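Iron Super-Oxide Dismutase (Plasmodium knowlesi, PDB 2AWP) probably uses an iron cofactor to convert superoxide radicals into hydrogen peroxide and molecular oxygen, sparing the cell their toxicity. Local coordinates at residues 121-126 and 156-161; 70-75 and 142-147. All blocks are in the same frame, centred on the assembly; numbering follows the deposited sequence.

Contact 1: 121-126 and 156-161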
loop_
_atom_site.group_PDB
_atom_site.type_symbol
_atom_site.label_atom_id
_atom_site.label_comp_id
_atom_site.label_asym_id
_atom_site.label_seq_id
_atom_site.Cartn_x
_atom_site.Cartn_y
_atom_site.Cartn_z
ATOM N N SER A 121 2.910 -0.947 0.712
ATOM C CA SER A 121 2.592 -1.942 -0.326
ATOM C C SER A 121 3.858 -2.675 -0.754
ATOM O O SER A 121 4.887 -2.028 -0.939
ATOM C CB SER A 121 1.967 -1.229 -1.552
ATOM O OG SER A 121 0.704 -0.643 -1.179
ATOM N N GLY A 122 3.793 -3.998 -0.948
ATOM C CA GLY A 122 5.015 -4.729 -1.342
ATOM C C GLY A 122 4.877 -6.238 -1.429
ATOM O O GLY A 122 3.773 -6.767 -1.441
ATOM N N TRP A 123 6.010 -6.935 -1.430
ATOM C CA TRP A 123 6.079 -8.345 -1.852
ATOM C C TRP A 123 7.226 -8.949 -1.111
ATOM O O TRP A 123 8.262 -8.296 -1.004
ATOM C CB TRP A 123 6.411 -8.464 -3.368
ATOM C CG TRP A 123 5.310 -7.919 -4.314
ATOM C CD1 TRP A 123 5.191 -6.643 -4.798
ATOM C CD2 TRP A 123 4.213 -8.663 -4.877
ATOM N NE1 TRP A 123 4.086 -6.544 -5.622
ATOM C CE2 TRP A 123 3.458 -7.763 -5.669
ATOM C CE3 TRP A 123 3.814 -9.999 -4.809
ATOM C CZ2 TRP A 123 2.346 -8.155 -6.361
ATOM C CZ3 TRP A 123 2.654 -10.388 -5.494
ATOM C CH2 TRP A 123 1.947 -9.482 -6.251
ATOM N N GLY A 124 7.043 -10.162 -0.596
ATOM C CA GLY A 124 8.159 -10.951 -0.061
ATOM C C GLY A 124 8.555 -11.998 -1.099
ATOM O O GLY A 124 7.696 -12.534 -1.802
ATOM N N TRP A 125 9.852 -12.281 -1.218
ATOM C CA TRP A 125 10.322 -13.225 -2.233
ATOM C C TRP A 125 11.251 -14.294 -1.640
ATOM O O TRP A 125 12.022 -14.017 -0.729
ATOM C CB TRP A 125 11.095 -12.493 -3.338
ATOM C CG TRP A 125 10.339 -11.412 -3.991
ATOM C CD1 TRP A 125 10.251 -10.109 -3.577
ATOM C CD2 TRP A 125 9.544 -11.518 -5.175
ATOM N NE1 TRP A 125 9.462 -9.407 -4.428
ATOM C CE2 TRP A 125 9.012 -10.240 -5.425
ATOM C CE3 TRP A 125 9.255 -12.566 -6.069
ATOM C CZ2 TRP A 125 8.187 -9.965 -6.530
ATOM C CZ3 TRP A 125 8.409 -12.296 -7.176
ATOM C CH2 TRP A 125 7.896 -11.003 -7.391
ATOM N N LEU A 126 11.142 -15.520 -2.162
ATOM C CA LEU A 126 12.228 -16.464 -2.069
ATOM C C LEU A 126 12.912 -16.366 -3.418
ATOM O O LEU A 126 12.242 -16.441 -4.460
ATOM C CB LEU A 126 11.739 -17.899 -1.818
ATOM C CG LEU A 126 12.853 -18.957 -1.821
ATOM C CD1 LEU A 126 13.844 -18.722 -0.684
ATOM C CD2 LEU A 126 12.209 -20.358 -1.757
ATOM N N THR A 156 6.691 -16.052 -4.517
ATOM C CA THR A 156 6.372 -14.739 -3.929
ATOM C C THR A 156 5.079 -14.786 -3.124
ATOM O O THR A 156 4.231 -15.696 -3.317
ATOM C CB THR A 156 6.276 -13.616 -4.991
ATOM O OG1 THR A 156 6.312 -12.333 -4.350
ATOM C CG2 THR A 156 5.000 -13.740 -5.823
ATOM N N CYS A 157 4.973 -13.805 -2.214
ATOM C CA CYS A 157 3.793 -13.549 -1.393
ATOM C C CYS A 157 3.516 -12.043 -1.398
ATOM O O CYS A 157 4.366 -11.209 -1.056
ATOM C CB CYS A 157 3.931 -14.089 0.051
ATOM S SG CYS A 157 2.362 -13.876 1.033
ATOM N N ASP A 158 2.311 -11.708 -1.831
ATOM C CA ASP A 158 1.853 -10.337 -1.907
ATOM C C ASP A 158 1.440 -9.887 -0.542
ATOM O O ASP A 158 0.649 -10.571 0.132
ATOM C CB ASP A 158 0.617 -10.350 -2.778
ATOM C CG ASP A 158 0.140 -8.994 -3.167
ATOM O OD1 ASP A 158 0.706 -7.941 -2.832
ATOM O OD2 ASP A 158 -0.873 -9.019 -3.836
ATOM N N ILE A 159 1.966 -8.742 -0.114
ATOM C CA ILE A 159 1.476 -8.167 1.131
ATOM C C ILE A 159 0.847 -6.790 0.962
ATOM O O ILE A 159 0.556 -6.144 1.961
ATOM C CB ILE A 159 2.512 -8.211 2.302
ATOM C CG1 ILE A 159 3.874 -7.618 1.920
ATOM C CG2 ILE A 159 2.635 -9.661 2.842
ATOM C CD1 ILE A 159 3.864 -6.130 1.944
ATOM N N TRP A 160 0.580 -6.360 -0.282
ATOM C CA TRP A 160 -0.362 -5.224 -0.464
ATOM C C TRP A 160 -1.614 -5.521 0.375
ATOM O O TRP A 160 -2.049 -6.680 0.458
ATOM C CB TRP A 160 -0.790 -5.034 -1.909
ATOM C CG TRP A 160 0.226 -4.384 -2.862
ATOM C CD1 TRP A 160 1.486 -4.821 -3.152
ATOM C CD2 TRP A 160 0.002 -3.241 -3.700
ATOM N NE1 TRP A 160 2.071 -4.002 -4.089
ATOM C CE2 TRP A 160 1.181 -3.030 -4.446
ATOM C CE3 TRP A 160 -1.055 -2.333 -3.838
ATOM C CZ2 TRP A 160 1.331 -1.947 -5.323
ATOM C CZ3 TRP A 160 -0.919 -1.280 -4.713
ATOM C CH2 TRP A 160 0.248 -1.108 -5.480
ATOM N N GLU A 161 -2.207 -4.477 0.969
ATOM C CA GLU A 161 -3.420 -4.641 1.797
ATOM C C GLU A 161 -4.614 -5.334 1.141
ATOM O O GLU A 161 -5.301 -6.108 1.814
ATOM C CB GLU A 161 -3.832 -3.340 2.478
ATOM C CG GLU A 161 -2.727 -2.829 3.442
ATOM C CD GLU A 161 -3.043 -1.521 4.129
ATOM O OE1 GLU A 161 -3.550 -0.587 3.453
ATOM O OE2 GLU A 161 -2.791 -1.443 5.367
HETATM O O HOH W 1 -1.545 -1.840 -0.139
#
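The carboxylate of Asp158 lies over one face of the Trp123 indole, the two planes 11° apart, with CG 3.6 Å from CH2 of Trp123. Asp158 has CG anti to its backbone N (chi1 -170°), which lays the group along the six-membered ring. His74 meets the same indole edge-to-face. Two residues on, on the same face of the sheet, the Trp125 ring carries Thr156 on one face: OG1 lies over the six-membered ring, and CB, shifted toward the CE3-CZ3 edge, makes a CH-pi contact 3.6 Å from the centroid of that ring. Trp160 takes Ser121 CB over the centre of one face, CB standing 3.5 Å from the centroid of its five-membered ring. The Trp123 and Trp160 rings approach obliquely through their NE1 atoms, whose polar partners are Gln70 and Asp141 O.

Beneath the rings, strands 122-126 and 156-158 run antiparallel. Gly124 and Cys157 form the hydrogen-bonded pair, Gly124 N reaching Cys157 O at 2.9 Å. Gly124 O is gripped twice, by Cys157 N and by Thr156 OG1 at 2.9 Å, the hydroxyl coming from above the carbonyl plane. Past the strand end, Ile159 N bonds to Gly122 O at 3.0 Å, while Trp160 N, from above the carboxylate plane, gives Asp158 OD1 a 3.0 Å bond that closes an Asx turn.

Asp158 is a probable iron ligand, as in close relatives. The Asx turn and the flat indole would be expected to limit the rotation of its carboxylate, consistent with a second shell that orients this ligand in a buried site.

Contact 2: 70-75 and 142-147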
loop_
_atom_site.group_PDB
_atom_site.type_symbol
_atom_site.label_atom_id
_atom_site.label_comp_id
_atom_site.label_asym_id
_atom_site.label_seq_id
_atom_site.Cartn_x
_atom_site.Cartn_y
_atom_site.Cartn_z
ATOM N N GLN A 70 3.435 -5.333 -11.928
ATOM C CA GLN A 70 2.313 -5.910 -11.204
ATOM C C GLN A 70 1.649 -7.087 -11.919
ATOM O O GLN A 70 1.252 -8.061 -11.267
ATOM C CB GLN A 70 1.280 -4.860 -10.804
ATOM C CG GLN A 70 1.753 -3.924 -9.688
ATOM C CD GLN A 70 1.921 -4.586 -8.362
ATOM O OE1 GLN A 70 2.935 -5.230 -8.110
ATOM N NE2 GLN A 70 0.931 -4.397 -7.462
ATOM N N ILE A 71 1.469 -6.996 -13.240
ATOM C CA ILE A 71 0.897 -8.152 -13.949
ATOM C C ILE A 71 1.785 -9.382 -13.692
ATOM O O ILE A 71 1.279 -10.453 -13.393
ATOM C CB ILE A 71 0.808 -7.954 -15.454
ATOM C CG1 ILE A 71 -0.156 -6.805 -15.805
ATOM C CG2 ILE A 71 0.326 -9.278 -16.145
ATOM C CD1 ILE A 71 0.196 -6.156 -17.136
ATOM N N TRP A 72 3.094 -9.220 -13.869
ATOM C CA TRP A 72 4.037 -10.338 -13.763
ATOM C C TRP A 72 4.068 -10.869 -12.316
ATOM O O TRP A 72 3.989 -12.104 -12.057
ATOM C CB TRP A 72 5.432 -9.900 -14.232
ATOM C CG TRP A 72 6.416 -11.075 -14.356
ATOM C CD1 TRP A 72 6.733 -11.763 -15.496
ATOM C CD2 TRP A 72 7.148 -11.699 -13.288
ATOM N NE1 TRP A 72 7.619 -12.791 -15.200
ATOM C CE2 TRP A 72 7.896 -12.763 -13.855
ATOM C CE3 TRP A 72 7.252 -11.456 -11.902
ATOM C CZ2 TRP A 72 8.739 -13.589 -13.080
ATOM C CZ3 TRP A 72 8.090 -12.277 -11.131
ATOM C CH2 TRP A 72 8.810 -13.340 -11.723
ATOM N N ASN A 73 4.162 -9.945 -11.369
ATOM C CA ASN A 73 4.220 -10.314 -9.926
ATOM C C ASN A 73 2.974 -11.093 -9.529
ATOM O O ASN A 73 3.032 -12.014 -8.724
ATOM C CB ASN A 73 4.256 -9.048 -9.063
ATOM C CG ASN A 73 5.529 -8.243 -9.212
ATOM O OD1 ASN A 73 6.549 -8.736 -9.687
ATOM N ND2 ASN A 73 5.474 -6.981 -8.792
ATOM N N HIS A 74 1.811 -10.670 -10.033
ATOM C CA HIS A 74 0.569 -11.350 -9.631
ATOM C C HIS A 74 0.463 -12.733 -10.220
ATOM O O HIS A 74 0.032 -13.666 -9.560
ATOM C CB HIS A 74 -0.663 -10.507 -9.993
ATOM C CG HIS A 74 -0.897 -9.392 -9.044
ATOM N ND1 HIS A 74 -0.229 -8.186 -9.134
ATOM C CD2 HIS A 74 -1.653 -9.329 -7.924
ATOM C CE1 HIS A 74 -0.598 -7.413 -8.128
ATOM N NE2 HIS A 74 -1.457 -8.086 -7.387
ATOM N N SER A 75 0.852 -12.873 -11.479
ATOM C CA SER A 75 0.857 -14.197 -12.079
ATOM C C SER A 75 1.779 -15.171 -11.339
ATOM O O SER A 75 1.412 -16.320 -11.102
ATOM C CB SER A 75 1.193 -14.107 -13.553
ATOM O OG SER A 75 0.064 -13.593 -14.229
ATOM N N ALA A 142 5.553 -2.239 -6.849
ATOM C CA ALA A 142 5.594 -3.168 -8.006
ATOM C C ALA A 142 6.983 -3.786 -8.235
ATOM O O ALA A 142 7.200 -4.548 -9.202
ATOM C CB ALA A 142 5.142 -2.464 -9.264
ATOM N N GLY A 143 7.917 -3.458 -7.359
ATOM C CA GLY A 143 9.299 -3.893 -7.540
ATOM C C GLY A 143 9.458 -5.398 -7.518
ATOM O O GLY A 143 8.712 -6.098 -6.841
ATOM N N ASN A 144 10.432 -5.904 -8.268
ATOM C CA ASN A 144 10.770 -7.322 -8.124
ATOM C C ASN A 144 12.253 -7.607 -8.367
ATOM O O ASN A 144 12.984 -6.748 -8.897
ATOM C CB ASN A 144 9.835 -8.218 -8.951
ATOM C CG ASN A 144 9.973 -8.000 -10.456
ATOM O OD1 ASN A 144 11.086 -7.984 -11.006
ATOM N ND2 ASN A 144 8.842 -7.866 -11.127
ATOM N N PRO A 145 12.716 -8.777 -7.933
ATOM C CA PRO A 145 14.142 -9.123 -8.092
ATOM C C PRO A 145 14.692 -9.192 -9.548
ATOM O O PRO A 145 15.888 -9.071 -9.736
ATOM C CB PRO A 145 14.256 -10.492 -7.378
ATOM C CG PRO A 145 13.071 -10.489 -6.384
ATOM C CD PRO A 145 11.977 -9.821 -7.198
ATOM N N ILE A 146 13.843 -9.434 -10.549
ATOM C CA ILE A 146 14.287 -9.437 -11.951
ATOM C C ILE A 146 14.696 -8.026 -12.365
ATOM O O ILE A 146 15.799 -7.818 -12.903
ATOM C CB ILE A 146 13.219 -10.020 -12.898
ATOM C CG1 ILE A 146 12.984 -11.502 -12.564
ATOM C CG2 ILE A 146 13.622 -9.849 -14.392
ATOM C CD1 ILE A 146 11.819 -12.124 -13.301
ATOM N N LYS A 147 13.820 -7.055 -12.092
ATOM C CA LYS A 147 14.137 -5.657 -12.326
ATOM C C LYS A 147 15.358 -5.256 -11.532
ATOM O O LYS A 147 16.277 -4.671 -12.090
ATOM C CB LYS A 147 12.952 -4.735 -12.003
ATOM C CG LYS A 147 13.197 -3.284 -12.338
ATOM C CD LYS A 147 13.499 -3.115 -13.816
ATOM C CE LYS A 147 13.715 -1.682 -14.213
ATOM N NZ LYS A 147 12.815 -1.340 -15.365
#
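Asn73 joins helix 62-79 to the loop at 142-144 through both ends of its amide. Its OD1 accepts from Asn144 ND2 at 2.8 Å, with an N-H...O angle of 154° and the two amide planes almost perpendicular. Its ND2 makes two bonds: one of 3.0 Å to Ala142 O, which it meets from above the carbonyl plane, and one of 3.2 Å to Gln70 OE1, lying in the planes of both amides. These partners fix which way round the Asn73 group sits.

Gln70 OE1 also accepts from Trp123 NE1, and Gln70 NE2 bonds to Tyr35 OH, placing both ends of this second buried amide in the network. A bend at chi2 (-68°) turns the Gln70 chain alongside Ala142, whose CB is 3.7 Å from Gln70 CG. Asn144 serves two purposes: as its ND2 reaches across to Asn73, its OD1 caps the short helix that follows, taking a nearly straight 3.1 Å bond from Lys147 N and a weak one from Ile146 N. Further out, CD1 of Ile146 packs against the CZ2-CH2 rim of Trp72, 3.4 Å from CZ2.

On the metal side of helix 62-79, His74 ND1 donates to Gln70 O at 2.6 Å, consistent with holding the imidazole of this probable iron ligand in place; His74 N reaches the same carbonyl from its other face. A glutamine amide brought to the metal centre by a helix of the N-terminal domain, here 62-79, rather than from the C-terminal domain as in manganese enzymes, marks the iron superoxide dismutases.

In the fold
From the N terminus, helix 21-43 and the short helix 53-59 precede helix 62-79, which supplies residues 70-75. The chain then enters the C-terminal part, passes through 121-126 in strand 122-129, returns along strand 134-140 and reaches 142-147, where contact 2 closes a loop of 66 residues. Strand 151-158 follows, and at 156-161 contact 1 closes a shorter loop of 29. The two loops cross, since 121-126 lies inside the first and 156-161 beyond it. Contact 1 pairs the central strand of the sheet with an outer one; contact 2 ties the alpha-hairpin domain to the C-terminal domain. They meet where Trp123 and Trp160 touch Gln70, Trp123 packs on Asn73 and Trp125 on Asn144; both reach the second subunit.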